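Local coordinates for exopolysaccharide biosynthesis protein (Pantoea stewartii subsp. stewartii DC283, PDB 6TGF), which modifies the glycan biofilm of the bacterium, probably as a hydrolase, and is built around a parallel beta-helix like that of bacteriophage tailspikes, at residues I310-Q315 with N343-L348; I329-F334 with G360-F365; N366-T371 with S389-D394; H423-K428 with H447-G452. All coordinates share one frame; numbering follows the deposited sequence.

Contact 1: I310-Q315 with N343-L348; sequences IVSDGQ and NRQGLL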
loop_
_atom_site.group_PDB
_atom_site.type_symbol
_atom_site.label_atom_id
_atom_site.label_comp_id
_atom_site.label_asym_id
_atom_site.label_seq_id
_atom_site.Cartn_x
_atom_site.Cartn_y
_atom_site.Cartn_z
ATOM N N ILE B 310 2.420 -26.237 6.190
ATOM C CA ILE B 310 1.724 -26.990 7.275
ATOM C C ILE B 310 0.785 -27.999 6.610
ATOM O O ILE B 310 0.160 -27.650 5.590
ATOM C CB ILE B 310 0.980 -26.050 8.248
ATOM C CG1 ILE B 310 1.956 -25.341 9.191
ATOM C CG2 ILE B 310 -0.096 -26.802 9.023
ATOM C CD1 ILE B 310 1.362 -24.160 9.925
ATOM N N VAL B 311 0.715 -29.205 7.172
ATOM C CA VAL B 311 -0.168 -30.313 6.707
ATOM C C VAL B 311 -0.627 -31.074 7.958
ATOM O O VAL B 311 0.180 -31.195 8.895
ATOM C CB VAL B 311 0.566 -31.195 5.677
ATOM C CG1 VAL B 311 1.494 -32.214 6.315
ATOM C CG2 VAL B 311 -0.395 -31.884 4.732
ATOM N N SER B 312 -1.889 -31.509 7.998
ATOM C CA SER B 312 -2.543 -32.060 9.215
ATOM C C SER B 312 -3.378 -33.299 8.864
ATOM O O SER B 312 -3.247 -33.802 7.729
ATOM C CB SER B 312 -3.368 -30.996 9.891
ATOM O OG SER B 312 -3.868 -31.453 11.141
ATOM N N ASP B 313 -4.186 -33.773 9.820
ATOM C CA ASP B 313 -4.935 -35.058 9.752
ATOM C C ASP B 313 -6.432 -34.804 9.528
ATOM O O ASP B 313 -7.140 -35.775 9.203
ATOM C CB ASP B 313 -4.695 -35.896 11.012
ATOM C CG ASP B 313 -4.995 -35.180 12.320
ATOM O OD1 ASP B 313 -5.435 -34.015 12.268
ATOM O OD2 ASP B 313 -4.788 -35.798 13.381
ATOM N N GLY B 314 -6.899 -33.562 9.709
ATOM C CA GLY B 314 -8.297 -33.155 9.461
ATOM C C GLY B 314 -9.215 -33.440 10.641
ATOM O O GLY B 314 -10.434 -33.227 10.491
ATOM N N GLN B 315 -8.662 -33.876 11.778
ATOM C CA GLN B 315 -9.437 -34.399 12.938
ATOM C C GLN B 315 -9.931 -33.245 13.819
ATOM O O GLN B 315 -10.986 -33.417 14.456
ATOM C CB GLN B 315 -8.593 -35.396 13.737
ATOM C CG GLN B 315 -8.177 -36.621 12.931
ATOM C CD GLN B 315 -9.325 -37.239 12.168
ATOM O OE1 GLN B 315 -10.289 -37.734 12.748
ATOM N NE2 GLN B 315 -9.231 -37.210 10.849
ATOM N N ASN B 343 -12.518 -33.249 4.827
ATOM C CA ASN B 343 -12.527 -32.823 6.253
ATOM C C ASN B 343 -13.068 -31.391 6.351
ATOM O O ASN B 343 -13.424 -30.822 5.300
ATOM C CB ASN B 343 -11.131 -32.949 6.868
ATOM C CG ASN B 343 -10.100 -32.082 6.177
ATOM O OD1 ASN B 343 -9.995 -30.892 6.460
ATOM N ND2 ASN B 343 -9.330 -32.668 5.277
ATOM N N ARG B 344 -13.132 -30.842 7.569
ATOM C CA ARG B 344 -13.566 -29.445 7.853
ATOM C C ARG B 344 -12.540 -28.759 8.765
ATOM O O ARG B 344 -12.962 -28.007 9.670
ATOM C CB ARG B 344 -14.945 -29.434 8.517
ATOM C CG ARG B 344 -16.044 -30.104 7.710
ATOM C CD ARG B 344 -17.386 -29.868 8.374
ATOM N NE ARG B 344 -18.507 -30.308 7.558
ATOM C CZ ARG B 344 -19.073 -31.513 7.611
ATOM N NH1 ARG B 344 -18.629 -32.438 8.448
ATOM N NH2 ARG B 344 -20.092 -31.788 6.816
ATOM N N GLN B 345 -11.246 -28.992 8.525
ATOM C CA GLN B 345 -10.134 -28.414 9.324
ATOM C C GLN B 345 -9.681 -27.100 8.683
ATOM O O GLN B 345 -9.274 -27.130 7.504
ATOM C CB GLN B 345 -8.970 -29.401 9.422
ATOM C CG GLN B 345 -7.833 -28.915 10.311
ATOM C CD GLN B 345 -6.856 -30.017 10.636
ATOM O OE1 GLN B 345 -6.412 -30.751 9.759
ATOM N NE2 GLN B 345 -6.507 -30.136 11.906
ATOM N N GLY B 346 -9.764 -25.996 9.433
ATOM C CA GLY B 346 -9.191 -24.685 9.066
ATOM C C GLY B 346 -7.759 -24.564 9.555
ATOM O O GLY B 346 -7.260 -25.545 10.142
ATOM N N LEU B 347 -7.117 -23.411 9.338
ATOM C CA LEU B 347 -5.721 -23.148 9.788
ATOM C C LEU B 347 -5.738 -22.572 11.208
ATOM O O LEU B 347 -5.062 -23.149 12.082
ATOM C CB LEU B 347 -5.020 -22.198 8.810
ATOM C CG LEU B 347 -3.622 -21.734 9.228
ATOM C CD1 LEU B 347 -2.718 -22.916 9.546
ATOM C CD2 LEU B 347 -2.993 -20.860 8.155
ATOM N N LEU B 348 -6.464 -21.471 11.427
ATOM C CA LEU B 348 -6.517 -20.770 12.739
ATOM C C LEU B 348 -7.926 -20.232 13.006
ATOM O O LEU B 348 -8.554 -19.706 12.067
ATOM C CB LEU B 348 -5.488 -19.635 12.754
ATOM C CG LEU B 348 -5.390 -18.864 14.072
ATOM C CD1 LEU B 348 -3.941 -18.604 14.456
ATOM C CD2 LEU B 348 -6.175 -17.561 14.015
HETATM O O HOH W 1 -6.139 -32.291 14.069
HETATM O O HOH W 2 -8.801 -35.472 6.385
HETATM O O HOH W 3 -12.446 -31.388 10.693
#
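Gln345 reaches from 343-348 into the loop that leaves strand 308-311, and its side chain makes the polar bonds of the contact. Its CB rests 3.8 Å from CA of Gly314. CG stands anti to the backbone N (chi1 -176°), and the extended chain beyond it brings CD to 3.6 Å from the same CA. At the tip the carboxamide splits its work. OE1 accepts a weak, bent bond from N of Gly314 at 2.9 Å, while NE2 donates weakly to OG of Ser312 at 3.0 Å. That hydroxyl is also bonded to the carbonyl of Val280, just past strand 276-279. NE2 is further linked through a water, which accepts weakly from it and donates to OD1 of Asp313 at 2.6 Å.

Asx turns shape both chains: OD1 of Asp313 takes N of Gln315, and OD1 of Asn343 takes N of Gln345 in the plane of its carbonyl, fixing the start of the reaching residue. ND2 of Asn343 donates to the carbonyls of Lys341 and Gly336. CB of Asn343 sits 3.7 Å from O of Gly314. Away from this polar end, CD1 of Ile310 meets CD1 of Leu347 at 4.3 Å, both against Phe320 and Phe334. An apolar interior beside a corner bridged by weak hydrogen bonds of a side-chain carboxamide fits the turn between two faces of a parallel beta-helix.

Contact 2: I329-F334 with G360-F365; sequences ISNLIF and GACLRF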
loop_
_atom_site.group_PDB
_atom_site.type_symbol
_atom_site.label_atom_id
_atom_site.label_comp_id
_atom_site.label_asym_id
_atom_site.label_seq_id
_atom_site.Cartn_x
_atom_site.Cartn_y
_atom_site.Cartn_z
ATOM N N ILE B 329 -0.097 -14.043 11.611
ATOM C CA ILE B 329 0.187 -15.259 10.790
ATOM C C ILE B 329 0.869 -14.802 9.497
ATOM O O ILE B 329 0.312 -13.907 8.833
ATOM C CB ILE B 329 -1.094 -16.062 10.482
ATOM C CG1 ILE B 329 -2.027 -16.163 11.691
ATOM C CG2 ILE B 329 -0.740 -17.435 9.932
ATOM C CD1 ILE B 329 -3.307 -16.918 11.409
ATOM N N SER B 330 2.015 -15.390 9.141
ATOM C CA SER B 330 2.784 -15.002 7.929
ATOM C C SER B 330 3.654 -16.156 7.418
ATOM O O SER B 330 4.124 -16.962 8.238
ATOM C CB SER B 330 3.607 -13.762 8.188
ATOM O OG SER B 330 4.448 -13.926 9.321
ATOM N N ASN B 331 3.839 -16.215 6.094
ATOM C CA ASN B 331 4.815 -17.088 5.390
ATOM C C ASN B 331 4.460 -18.565 5.601
ATOM O O ASN B 331 5.384 -19.355 5.862
ATOM C CB ASN B 331 6.247 -16.801 5.852
ATOM C CG ASN B 331 6.580 -15.327 5.861
ATOM O OD1 ASN B 331 6.225 -14.601 4.936
ATOM N ND2 ASN B 331 7.263 -14.877 6.902
ATOM N N LEU B 332 3.184 -18.931 5.461
ATOM C CA LEU B 332 2.709 -20.330 5.646
ATOM C C LEU B 332 1.848 -20.761 4.455
ATOM O O LEU B 332 0.941 -20.000 4.068
ATOM C CB LEU B 332 1.919 -20.430 6.954
ATOM C CG LEU B 332 2.743 -20.297 8.233
ATOM C CD1 LEU B 332 1.837 -20.140 9.444
ATOM C CD2 LEU B 332 3.673 -21.487 8.415
ATOM N N ILE B 333 2.144 -21.940 3.901
ATOM C CA ILE B 333 1.217 -22.731 3.041
ATOM C C ILE B 333 0.517 -23.742 3.954
ATOM O O ILE B 333 1.229 -24.455 4.683
ATOM C CB ILE B 333 1.967 -23.421 1.882
ATOM C CG1 ILE B 333 2.865 -22.441 1.120
ATOM C CG2 ILE B 333 0.985 -24.130 0.960
ATOM C CD1 ILE B 333 3.688 -23.062 0.011
ATOM N N PHE B 334 -0.819 -23.773 3.953
ATOM C CA PHE B 334 -1.631 -24.816 4.634
ATOM C C PHE B 334 -2.363 -25.649 3.576
ATOM O O PHE B 334 -3.307 -25.127 2.945
ATOM C CB PHE B 334 -2.616 -24.214 5.641
ATOM C CG PHE B 334 -3.564 -25.220 6.249
ATOM C CD1 PHE B 334 -3.096 -26.434 6.735
ATOM C CD2 PHE B 334 -4.924 -24.962 6.334
ATOM C CE1 PHE B 334 -3.965 -27.362 7.289
ATOM C CE2 PHE B 334 -5.791 -25.891 6.892
ATOM C CZ PHE B 334 -5.311 -27.089 7.368
ATOM N N GLY B 360 -2.174 -10.649 8.678
ATOM C CA GLY B 360 -1.837 -11.792 7.806
ATOM C C GLY B 360 -1.058 -11.336 6.584
ATOM O O GLY B 360 -1.435 -10.303 5.996
ATOM N N ALA B 361 -0.004 -12.069 6.213
ATOM C CA ALA B 361 0.869 -11.758 5.057
ATOM C C ALA B 361 1.459 -13.049 4.480
ATOM O O ALA B 361 1.922 -13.891 5.265
ATOM C CB ALA B 361 1.953 -10.796 5.475
ATOM N N CYS B 362 1.443 -13.187 3.151
ATOM C CA CYS B 362 2.050 -14.320 2.400
ATOM C C CYS B 362 1.481 -15.648 2.914
ATOM O O CYS B 362 2.248 -16.438 3.498
ATOM C CB CYS B 362 3.568 -14.275 2.516
ATOM S SG CYS B 362 4.274 -12.732 1.878
ATOM N N LEU B 363 0.179 -15.868 2.705
ATOM C CA LEU B 363 -0.562 -17.089 3.125
ATOM C C LEU B 363 -1.167 -17.764 1.889
ATOM O O LEU B 363 -1.868 -17.072 1.128
ATOM C CB LEU B 363 -1.665 -16.701 4.116
ATOM C CG LEU B 363 -1.228 -15.892 5.338
ATOM C CD1 LEU B 363 -2.430 -15.541 6.203
ATOM C CD2 LEU B 363 -0.186 -16.638 6.157
ATOM N N ARG B 364 -0.905 -19.062 1.702
ATOM C CA ARG B 364 -1.536 -19.900 0.647
ATOM C C ARG B 364 -2.443 -20.938 1.317
ATOM O O ARG B 364 -1.953 -21.665 2.200
ATOM C CB ARG B 364 -0.478 -20.581 -0.227
ATOM C CG ARG B 364 0.287 -19.627 -1.134
ATOM C CD ARG B 364 0.990 -20.330 -2.285
ATOM N NE ARG B 364 0.341 -20.128 -3.579
ATOM C CZ ARG B 364 0.430 -19.019 -4.314
ATOM N NH1 ARG B 364 1.133 -17.983 -3.886
ATOM N NH2 ARG B 364 -0.194 -18.944 -5.478
ATOM N N PHE B 365 -3.718 -20.986 0.917
ATOM C CA PHE B 365 -4.723 -21.982 1.374
ATOM C C PHE B 365 -5.037 -22.940 0.218
ATOM O O PHE B 365 -5.794 -22.558 -0.693
ATOM C CB PHE B 365 -5.978 -21.274 1.892
ATOM C CG PHE B 365 -5.709 -20.240 2.955
ATOM C CD1 PHE B 365 -5.277 -20.616 4.217
ATOM C CD2 PHE B 365 -5.881 -18.889 2.692
ATOM C CE1 PHE B 365 -5.026 -19.664 5.193
ATOM C CE2 PHE B 365 -5.631 -17.939 3.669
ATOM C CZ PHE B 365 -5.204 -18.327 4.918
#
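Ile329 to Phe334 pair residue for residue with Gly360 to Phe365, and backbone hydrogen bonds do most of the holding. Before the corner, N of Ala361 donates to O of Ile329 at 3.2 Å, and N of Asn331 to O of Ala361. Past it, N of Arg364 reaches O of Leu332, and N of Phe334 reaches O of Arg364 at 3.0 Å. At the corner itself O of Cys362 receives two weak bonds, from N of Asn331 and N of Leu332. CA-H...O contacts run alongside, for example from CA of Gly360 to O of Ile329.

Apolar contacts gather on the face of Ile329, Leu332 and Leu363. CG of Leu363 stands beside its backbone N (chi1 -54°). CD2 of Leu363 comes within 3.9 Å of CG2 of Ile329, the two side chains crossing at about a right angle. The same methyl lies 3.8 Å from CA of Ser330. On the other face Ile333 and Arg364 lie side by side, pointing the same way, CG2 to CB at 4.0 Å.

Polar side chains meet little across the pair: OD1 of Asn331 lies 3.6 Å from CB of Cys362. Ser330 OG bonds instead to Ser296, and the guanidinium of Arg364 makes a cation-pi contact with Tyr387.

Strands 327-330 and 332-335 thus lie on strand 356-366 as parallel neighbours on successive rungs. Inside the beta-helix Ile329 packs on Leu348 and Phe334 on Leu347 of strand 346-350; outside, Ser330 and Asn331 pack on Asn301 of a second subunit.

Contact 3: N366-T371 with S389-D394; sequences NNVGGT and SACTGD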
loop_
_atom_site.group_PDB
_atom_site.type_symbol
_atom_site.label_atom_id
_atom_site.label_comp_id
_atom_site.label_asym_id
_atom_site.label_seq_id
_atom_site.Cartn_x
_atom_site.Cartn_y
_atom_site.Cartn_z
ATOM N N ASN B 366 -4.455 -24.142 0.256
ATOM C CA ASN B 366 -4.640 -25.204 -0.770
ATOM C C ASN B 366 -5.516 -26.317 -0.186
ATOM O O ASN B 366 -5.121 -26.890 0.844
ATOM C CB ASN B 366 -3.302 -25.773 -1.247
ATOM C CG ASN B 366 -2.410 -24.739 -1.900
ATOM O OD1 ASN B 366 -2.893 -23.819 -2.557
ATOM N ND2 ASN B 366 -1.106 -24.886 -1.731
ATOM N N ASN B 367 -6.660 -26.597 -0.819
ATOM C CA ASN B 367 -7.535 -27.763 -0.517
ATOM C C ASN B 367 -7.948 -27.735 0.959
ATOM O O ASN B 367 -7.882 -28.797 1.609
ATOM C CB ASN B 367 -6.840 -29.083 -0.867
ATOM C CG ASN B 367 -6.102 -29.028 -2.187
ATOM O OD1 ASN B 367 -6.720 -29.043 -3.250
ATOM N ND2 ASN B 367 -4.782 -28.967 -2.128
ATOM N N VAL B 368 -8.356 -26.568 1.466
ATOM C CA VAL B 368 -8.837 -26.389 2.868
ATOM C C VAL B 368 -10.332 -26.726 2.904
ATOM O O VAL B 368 -11.104 -26.080 2.167
ATOM C CB VAL B 368 -8.550 -24.969 3.393
ATOM C CG1 VAL B 368 -9.165 -24.730 4.765
ATOM C CG2 VAL B 368 -7.057 -24.679 3.426
ATOM N N GLY B 369 -10.705 -27.712 3.725
ATOM C CA GLY B 369 -12.089 -28.201 3.878
ATOM C C GLY B 369 -12.885 -27.363 4.865
ATOM O O GLY B 369 -14.091 -27.174 4.627
ATOM N N GLY B 370 -12.239 -26.885 5.935
ATOM C CA GLY B 370 -12.861 -26.055 6.987
ATOM C C GLY B 370 -12.788 -24.573 6.666
ATOM O O GLY B 370 -12.505 -24.231 5.503
ATOM N N THR B 371 -13.042 -23.720 7.663
ATOM C CA THR B 371 -12.883 -22.242 7.581
ATOM C C THR B 371 -11.396 -21.910 7.753
ATOM O O THR B 371 -10.887 -22.112 8.866
ATOM C CB THR B 371 -13.759 -21.525 8.617
ATOM O OG1 THR B 371 -15.122 -21.878 8.380
ATOM C CG2 THR B 371 -13.618 -20.020 8.571
ATOM N N SER B 389 -6.732 -21.779 -3.156
ATOM C CA SER B 389 -6.903 -22.711 -4.301
ATOM C C SER B 389 -7.730 -23.927 -3.873
ATOM O O SER B 389 -7.282 -24.655 -2.966
ATOM C CB SER B 389 -5.574 -23.141 -4.866
ATOM O OG SER B 389 -5.716 -24.302 -5.672
ATOM N N ALA B 390 -8.881 -24.134 -4.520
ATOM C CA ALA B 390 -9.716 -25.354 -4.423
ATOM C C ALA B 390 -10.094 -25.627 -2.962
ATOM O O ALA B 390 -9.993 -26.790 -2.530
ATOM C CB ALA B 390 -8.977 -26.517 -5.039
ATOM N N CYS B 391 -10.520 -24.591 -2.235
ATOM C CA CYS B 391 -11.017 -24.681 -0.836
ATOM C C CYS B 391 -12.546 -24.791 -0.857
ATOM O O CYS B 391 -13.183 -24.005 -1.586
ATOM C CB CYS B 391 -10.564 -23.479 -0.017
ATOM S SG CYS B 391 -8.763 -23.289 0.033
ATOM N N THR B 392 -13.105 -25.738 -0.097
ATOM C CA THR B 392 -14.552 -26.085 -0.104
ATOM C C THR B 392 -15.277 -25.393 1.058
ATOM O O THR B 392 -16.515 -25.276 0.977
ATOM C CB THR B 392 -14.763 -27.605 -0.079
ATOM O OG1 THR B 392 -14.417 -28.106 1.213
ATOM C CG2 THR B 392 -13.956 -28.320 -1.141
ATOM N N GLY B 393 -14.544 -24.960 2.090
ATOM C CA GLY B 393 -15.090 -24.193 3.227
ATOM C C GLY B 393 -14.946 -22.698 3.006
ATOM O O GLY B 393 -14.548 -22.301 1.890
ATOM N N ASP B 394 -15.265 -21.897 4.028
ATOM C CA ASP B 394 -15.021 -20.430 4.046
ATOM C C ASP B 394 -13.510 -20.194 4.124
ATOM O O ASP B 394 -12.822 -21.007 4.768
ATOM C CB ASP B 394 -15.737 -19.748 5.216
ATOM C CG ASP B 394 -17.254 -19.793 5.145
ATOM O OD1 ASP B 394 -17.785 -20.152 4.075
ATOM O OD2 ASP B 394 -17.892 -19.464 6.163
HETATM O O HOH W 4 -9.887 -29.416 -2.966
HETATM O O HOH W 5 -16.330 -23.006 6.315
#
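Asn366 and Ser389 lie level as a parallel bridge, and from there the two chains follow the same path, with Val368 opposite Cys391 and Thr371 opposite Asp394. Asn367 and Ala390 both adopt left-handed backbone angles with positive phi (57° and 56°), which turn each chain out of its strand at the same point. N of Asn367 donates to O of Ser389 at 3.0 Å and almost straight. Farther along, N of Thr392 donates to O of Val368, tilted from the carbonyl plane. CA-H...O contacts run the length of the pair, among them CA of Thr371 on O of Asp394 at 3.1 Å. Such stacking of like turns is what successive rungs of a parallel beta-helix look like where the chain leaves one face for the next.

On the inside Cys391 meets Val368. SG stands beside its backbone N (chi1 -58°), where it takes a weak, long bond from N of Val368 at 3.6 Å and packs 3.8 Å from CB of Val368. On the outer side OD1 of Asn367 lies 3.8 Å from CB of Ala390, and a water donates both to that OD1 and to O of Ala390; ND2 of Asn367 is held by Asn335. Thr371 and Asp394 run side by side, OG1 3.9 Å from CB. A second water joins OG1 of Thr371 to N of Asp394, whose carboxylate bonds Asn431 and the backbone N of Lys428.

Contact 4: H423-K428 with H447-G452; sequences HCKGGK and HCDNPG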
loop_
_atom_site.group_PDB
_atom_site.type_symbol
_atom_site.label_atom_id
_atom_site.label_comp_id
_atom_site.label_asym_id
_atom_site.label_seq_id
_atom_site.Cartn_x
_atom_site.Cartn_y
_atom_site.Cartn_z
ATOM N N HIS B 423 -11.037 -21.440 -7.988
ATOM C CA HIS B 423 -11.738 -22.753 -8.021
ATOM C C HIS B 423 -12.211 -23.172 -6.623
ATOM O O HIS B 423 -12.175 -24.383 -6.332
ATOM C CB HIS B 423 -10.832 -23.809 -8.671
ATOM C CG HIS B 423 -10.556 -23.546 -10.113
ATOM N ND1 HIS B 423 -11.526 -23.686 -11.087
ATOM C CD2 HIS B 423 -9.432 -23.152 -10.750
ATOM C CE1 HIS B 423 -11.010 -23.388 -12.262
ATOM N NE2 HIS B 423 -9.725 -23.059 -12.082
ATOM N N CYS B 424 -12.664 -22.217 -5.803
ATOM C CA CYS B 424 -13.221 -22.459 -4.443
ATOM C C CYS B 424 -14.725 -22.729 -4.554
ATOM O O CYS B 424 -15.440 -21.861 -5.088
ATOM C CB CYS B 424 -12.951 -21.281 -3.516
ATOM S SG CYS B 424 -11.188 -21.034 -3.179
ATOM N N LYS B 425 -15.182 -23.888 -4.065
ATOM C CA LYS B 425 -16.559 -24.405 -4.289
ATOM C C LYS B 425 -17.123 -25.010 -2.998
ATOM O O LYS B 425 -16.546 -26.004 -2.517
ATOM C CB LYS B 425 -16.552 -25.457 -5.404
ATOM C CG LYS B 425 -16.828 -24.923 -6.805
ATOM C CD LYS B 425 -15.643 -24.940 -7.747
ATOM C CE LYS B 425 -16.038 -24.607 -9.171
ATOM N NZ LYS B 425 -14.856 -24.386 -10.038
ATOM N N GLY B 426 -18.231 -24.451 -2.497
ATOM C CA GLY B 426 -19.011 -24.997 -1.369
ATOM C C GLY B 426 -19.054 -24.059 -0.175
ATOM O O GLY B 426 -19.842 -24.332 0.750
ATOM N N GLY B 427 -18.236 -23.002 -0.181
ATOM C CA GLY B 427 -18.139 -22.022 0.918
ATOM C C GLY B 427 -17.871 -20.621 0.402
ATOM O O GLY B 427 -17.595 -20.476 -0.807
ATOM N N LYS B 428 -17.939 -19.628 1.293
ATOM C CA LYS B 428 -17.772 -18.188 0.971
ATOM C C LYS B 428 -16.287 -17.828 1.058
ATOM O O LYS B 428 -15.694 -18.049 2.127
ATOM C CB LYS B 428 -18.613 -17.340 1.931
ATOM C CG LYS B 428 -20.100 -17.665 1.921
ATOM C CD LYS B 428 -20.887 -17.016 3.037
ATOM C CE LYS B 428 -22.242 -17.661 3.234
ATOM N NZ LYS B 428 -23.192 -16.757 3.923
ATOM N N HIS B 447 -13.562 -18.420 -10.861
ATOM C CA HIS B 447 -14.115 -19.802 -10.913
ATOM C C HIS B 447 -14.526 -20.273 -9.510
ATOM O O HIS B 447 -14.521 -21.496 -9.280
ATOM C CB HIS B 447 -13.098 -20.746 -11.573
ATOM C CG HIS B 447 -12.360 -20.135 -12.719
ATOM N ND1 HIS B 447 -12.958 -19.892 -13.941
ATOM C CD2 HIS B 447 -11.082 -19.709 -12.832
ATOM C CE1 HIS B 447 -12.078 -19.348 -14.758
ATOM N NE2 HIS B 447 -10.918 -19.226 -14.101
ATOM N N CYS B 448 -14.884 -19.340 -8.619
ATOM C CA CYS B 448 -15.344 -19.612 -7.230
ATOM C C CYS B 448 -16.871 -19.488 -7.174
ATOM O O CYS B 448 -17.393 -18.463 -7.648
ATOM C CB CYS B 448 -14.706 -18.652 -6.231
ATOM S SG CYS B 448 -12.901 -18.781 -6.143
ATOM N N ASP B 449 -17.553 -20.492 -6.616
ATOM C CA ASP B 449 -19.038 -20.583 -6.590
ATOM C C ASP B 449 -19.623 -19.398 -5.815
ATOM O O ASP B 449 -20.615 -18.820 -6.294
ATOM C CB ASP B 449 -19.517 -21.908 -5.991
ATOM C CG ASP B 449 -19.570 -23.053 -6.989
ATOM O OD1 ASP B 449 -19.023 -22.894 -8.101
ATOM O OD2 ASP B 449 -20.155 -24.099 -6.643
ATOM N N ASN B 450 -19.027 -19.057 -4.668
ATOM C CA ASN B 450 -19.545 -18.029 -3.726
ATOM C C ASN B 450 -18.421 -17.061 -3.362
ATOM O O ASN B 450 -17.715 -17.273 -2.378
ATOM C CB ASN B 450 -20.156 -18.679 -2.483
ATOM C CG ASN B 450 -21.334 -19.571 -2.815
ATOM O OD1 ASN B 450 -22.374 -19.093 -3.257
ATOM N ND2 ASN B 450 -21.177 -20.869 -2.610
ATOM N N PRO B 451 -18.210 -15.985 -4.157
ATOM C CA PRO B 451 -17.333 -14.882 -3.759
ATOM C C PRO B 451 -17.551 -14.458 -2.298
ATOM O O PRO B 451 -16.596 -14.053 -1.661
ATOM C CB PRO B 451 -17.729 -13.769 -4.737
ATOM C CG PRO B 451 -18.109 -14.522 -5.995
ATOM C CD PRO B 451 -18.777 -15.789 -5.501
ATOM N N GLY B 452 -18.797 -14.556 -1.822
ATOM C CA GLY B 452 -19.138 -14.568 -0.388
ATOM C C GLY B 452 -20.083 -13.445 0.005
ATOM O O GLY B 452 -20.890 -13.013 -0.847
HETATM O O HOH W 6 -16.735 -20.339 -3.281
#
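The imidazoles of His423 and His447 lie nearly parallel, planes 11° apart, but offset, with little ring area shared and centroids 4.7 Å apart. CB of His447 sits over one face of the His423 ring, 3.4 Å from its ND1. NZ of Lys425 stands in plane at the edge of that same ring. ND1 of His447 is held by Asp468.

Lys425 bends at chi2 (110°), which turns CD toward the carbonyl O of His447. Its NZ donates to O of His447 at 3.0 Å, in the carbonyl plane. The carboxylate of Asp449 crosses this chain, OD1 3.3 Å from CG of Lys425, while the charged ends stay apart.

Inside, Cys424 and Cys448 pack together, CB of Cys424 to SG of Cys448 at 3.6 Å, and that SG accepts from N of Cys424. N of Asp449 bonds O of Cys424 at 2.9 Å, tying one coil to the next. Farther on a water accepts from N of Asn450 and lies near O of Cys424 and O of Gly427, bridging the turns where they part.

Cys424 also packs on Cys391, so three cysteines form a ladder beside the histidine pair, characteristic of successive coils of a parallel beta-helix.

How the contacts relate
From the N terminus, 310-315 leaves its strand, and the chain runs through 329-334 before contact 1 closes at 343-348. Contact 2, opened inside that loop, closes at 360-365, so the two cross. Contact 3 opens at the next residue and shuts at 389-394; contact 4 follows in series. The probable bond from N of Ile310 to O of Ile333 joins contact 1 to contact 2, and Phe334 O to Asn366 N links contact 2 with contact 3. Another probable bond, from N of Lys425 to O of Cys391, brings in contact 4. Contacts 1, 3 and 4 gather the corners of neighbouring coils, while contact 2 pairs strands around another corner; contacts 1 and 4 do not touch.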